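PDB 4BAX: glutamine synthetase from Streptomyces coelicolor, which belongs to the glutamine synthetase family, pairing a beta-grasp domain with a catalytic domain of the GCS clan in a ten-chain assembly. Local coordinates for residues Glu286-Tyr289 and Gly295-Val298. Sequence-based numbering, arbitrary orientation.
Sequences EYSY and GASV
Ser288 and Ser297 carry most of the hydrogen bonding between Glu286-Tyr289 and Gly295-Val298, each offering backbone and side chain to the other. The carbonyl oxygen of Ser288 receives the amide of Val298, with Val298 N to Ser288 O at 3.0 Å and the donor nearly in line with the C=O bond. Ser297 N approaches that oxygen as well, but the angle at its hydrogen is just 119°, a weak bond; the same N-H points better at the side chain, Ser297 N to Ser288 OG being 3.3 Å at 148°. In return, Ser288 N donates to Ser297 OG over 3.2 Å. That hydroxyl also lies 3.0 Å from Glu286 O, a position it gains by standing anti to its own carbonyl carbon (chi1 -66°).

One residue further on, Tyr289 and Val298 form a parallel bridge that opens the pairing of strands 289-291 and 298-300. A CA-H...O contact from Tyr289 CA to Val298 O (3.2 Å) supplements it, and the CB atoms of the two residues meet on one face of the sheet.

Tyr287 adds a second apolar contact. With CG anti to the backbone N, its ring crosses the Val298 side chain at a slant, Tyr287 CE1 lying 4.0 Å from Val298 CG2, while Ser297 CB meets the ring obliquely. Both tyrosine hydroxyls are bonded beyond the contact, Tyr287 OH to Ala251 O and Tyr289 OH to Glu252 OE2, tying the loop to the last turn of helix 244-253.

This reciprocal serine pairing leaves the buried amide of Ser297 shared between two acceptors and the Ser288 carbonyl between two donors, closing the connection between neighbouring parallel strands through side chains as much as through backbone.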
ATOM      1  N   GLU A 286     -12.745 -36.879 -34.024  1.00 50.01           N
ATOM      2  CA  GLU A 286     -12.164 -38.012 -34.761  1.00 49.43           C
ATOM      3  C   GLU A 286     -11.546 -39.014 -33.812  1.00 46.70           C
ATOM      4  O   GLU A 286     -10.963 -38.651 -32.783  1.00 46.47           O
ATOM      5  CB  GLU A 286     -11.082 -37.567 -35.765  1.00 51.27           C
ATOM      6  CG  GLU A 286     -11.371 -36.358 -36.636  1.00 53.20           C
ATOM      7  CD  GLU A 286     -10.150 -35.962 -37.486  1.00 54.83           C
ATOM      8  OE1 GLU A 286      -9.055 -36.551 -37.282  1.00 55.38           O
ATOM      9  OE2 GLU A 286     -10.273 -35.041 -38.331  1.00 55.06           O
ATOM     10  N   TYR A 287     -11.719 -40.286 -34.149  1.00 44.34           N
ATOM     11  CA  TYR A 287     -11.107 -41.347 -33.372  1.00 41.79           C
ATOM     12  C   TYR A 287      -9.889 -41.932 -34.097  1.00 40.56           C
ATOM     13  O   TYR A 287      -9.978 -42.298 -35.269  1.00 40.43           O
ATOM     14  CB  TYR A 287     -12.108 -42.465 -33.044  1.00 40.61           C
ATOM     15  CG  TYR A 287     -11.472 -43.576 -32.256  1.00 39.91           C
ATOM     16  CD1 TYR A 287     -11.404 -43.515 -30.870  1.00 39.60           C
ATOM     17  CD2 TYR A 287     -10.887 -44.666 -32.894  1.00 39.68           C
ATOM     18  CE1 TYR A 287     -10.788 -44.517 -30.136  1.00 39.56           C
ATOM     19  CE2 TYR A 287     -10.266 -45.682 -32.167  1.00 39.58           C
ATOM     20  CZ  TYR A 287     -10.223 -45.604 -30.785  1.00 39.44           C
ATOM     21  OH  TYR A 287      -9.613 -46.603 -30.058  1.00 39.08           O
ATOM     22  N   SER A 288      -8.764 -42.040 -33.397  1.00 39.63           N
ATOM     23  CA  SER A 288      -7.597 -42.728 -33.947  1.00 39.00           C
ATOM     24  C   SER A 288      -6.907 -43.493 -32.831  1.00 37.61           C
ATOM     25  O   SER A 288      -6.943 -43.063 -31.681  1.00 36.90           O
ATOM     26  CB  SER A 288      -6.617 -41.739 -34.583  1.00 39.88           C
ATOM     27  OG  SER A 288      -6.341 -40.655 -33.708  1.00 40.75           O
ATOM     28  N   TYR A 289      -6.189 -44.555 -33.185  1.00 37.34           N
ATOM     29  CA  TYR A 289      -5.327 -45.227 -32.216  1.00 36.88           C
ATOM     30  C   TYR A 289      -4.039 -45.611 -32.910  1.00 37.46           C
ATOM     31  O   TYR A 289      -4.017 -45.846 -34.117  1.00 37.46           O
ATOM     32  CB  TYR A 289      -6.015 -46.432 -31.543  1.00 36.28           C
ATOM     33  CG  TYR A 289      -5.941 -47.727 -32.342  1.00 35.97           C
ATOM     34  CD1 TYR A 289      -4.821 -48.551 -32.250  1.00 36.17           C
ATOM     35  CD2 TYR A 289      -6.964 -48.117 -33.197  1.00 35.60           C
ATOM     36  CE1 TYR A 289      -4.720 -49.723 -32.975  1.00 36.20           C
ATOM     37  CE2 TYR A 289      -6.870 -49.299 -33.930  1.00 35.90           C
ATOM     38  CZ  TYR A 289      -5.735 -50.098 -33.812  1.00 36.50           C
ATOM     39  OH  TYR A 289      -5.592 -51.281 -34.515  1.00 37.06           O
ATOM     40  N   GLY A 295      -0.552 -38.218 -30.528  1.00 51.04           N
ATOM     41  CA  GLY A 295      -1.571 -37.466 -31.251  1.00 48.72           C
ATOM     42  C   GLY A 295      -2.868 -38.242 -31.471  1.00 46.69           C
ATOM     43  O   GLY A 295      -3.884 -37.681 -31.883  1.00 46.53           O
ATOM     44  N   ALA A 296      -2.835 -39.541 -31.187  1.00 44.46           N
ATOM     45  CA  ALA A 296      -4.016 -40.401 -31.311  1.00 41.82           C
ATOM     46  C   ALA A 296      -5.054 -40.246 -30.171  1.00 38.71           C
ATOM     47  O   ALA A 296      -4.748 -39.737 -29.091  1.00 36.32           O
ATOM     48  CB  ALA A 296      -3.578 -41.856 -31.432  1.00 42.56           C
ATOM     49  N   SER A 297      -6.289 -40.665 -30.431  1.00 38.63           N
ATOM     50  CA  SER A 297      -7.321 -40.677 -29.387  1.00 39.84           C
ATOM     51  C   SER A 297      -6.930 -41.687 -28.275  1.00 31.83           C
ATOM     52  O   SER A 297      -7.027 -41.417 -27.064  1.00 31.39           O
ATOM     53  CB  SER A 297      -8.682 -41.073 -29.987  1.00 40.85           C
ATOM     54  OG  SER A 297      -9.166 -40.108 -30.910  1.00 41.52           O
ATOM     55  N   VAL A 298      -6.453 -42.843 -28.712  1.00 31.91           N
ATOM     56  CA  VAL A 298      -5.994 -43.871 -27.807  1.00 32.22           C
ATOM     57  C   VAL A 298      -4.564 -44.268 -28.164  1.00 33.64           C
ATOM     58  O   VAL A 298      -4.241 -44.522 -29.328  1.00 34.04           O
ATOM     59  CB  VAL A 298      -6.912 -45.104 -27.880  1.00 31.25           C
ATOM     60  CG1 VAL A 298      -6.215 -46.351 -27.360  1.00 31.26           C
ATOM     61  CG2 VAL A 298      -8.202 -44.824 -27.155  1.00 30.48           C
TER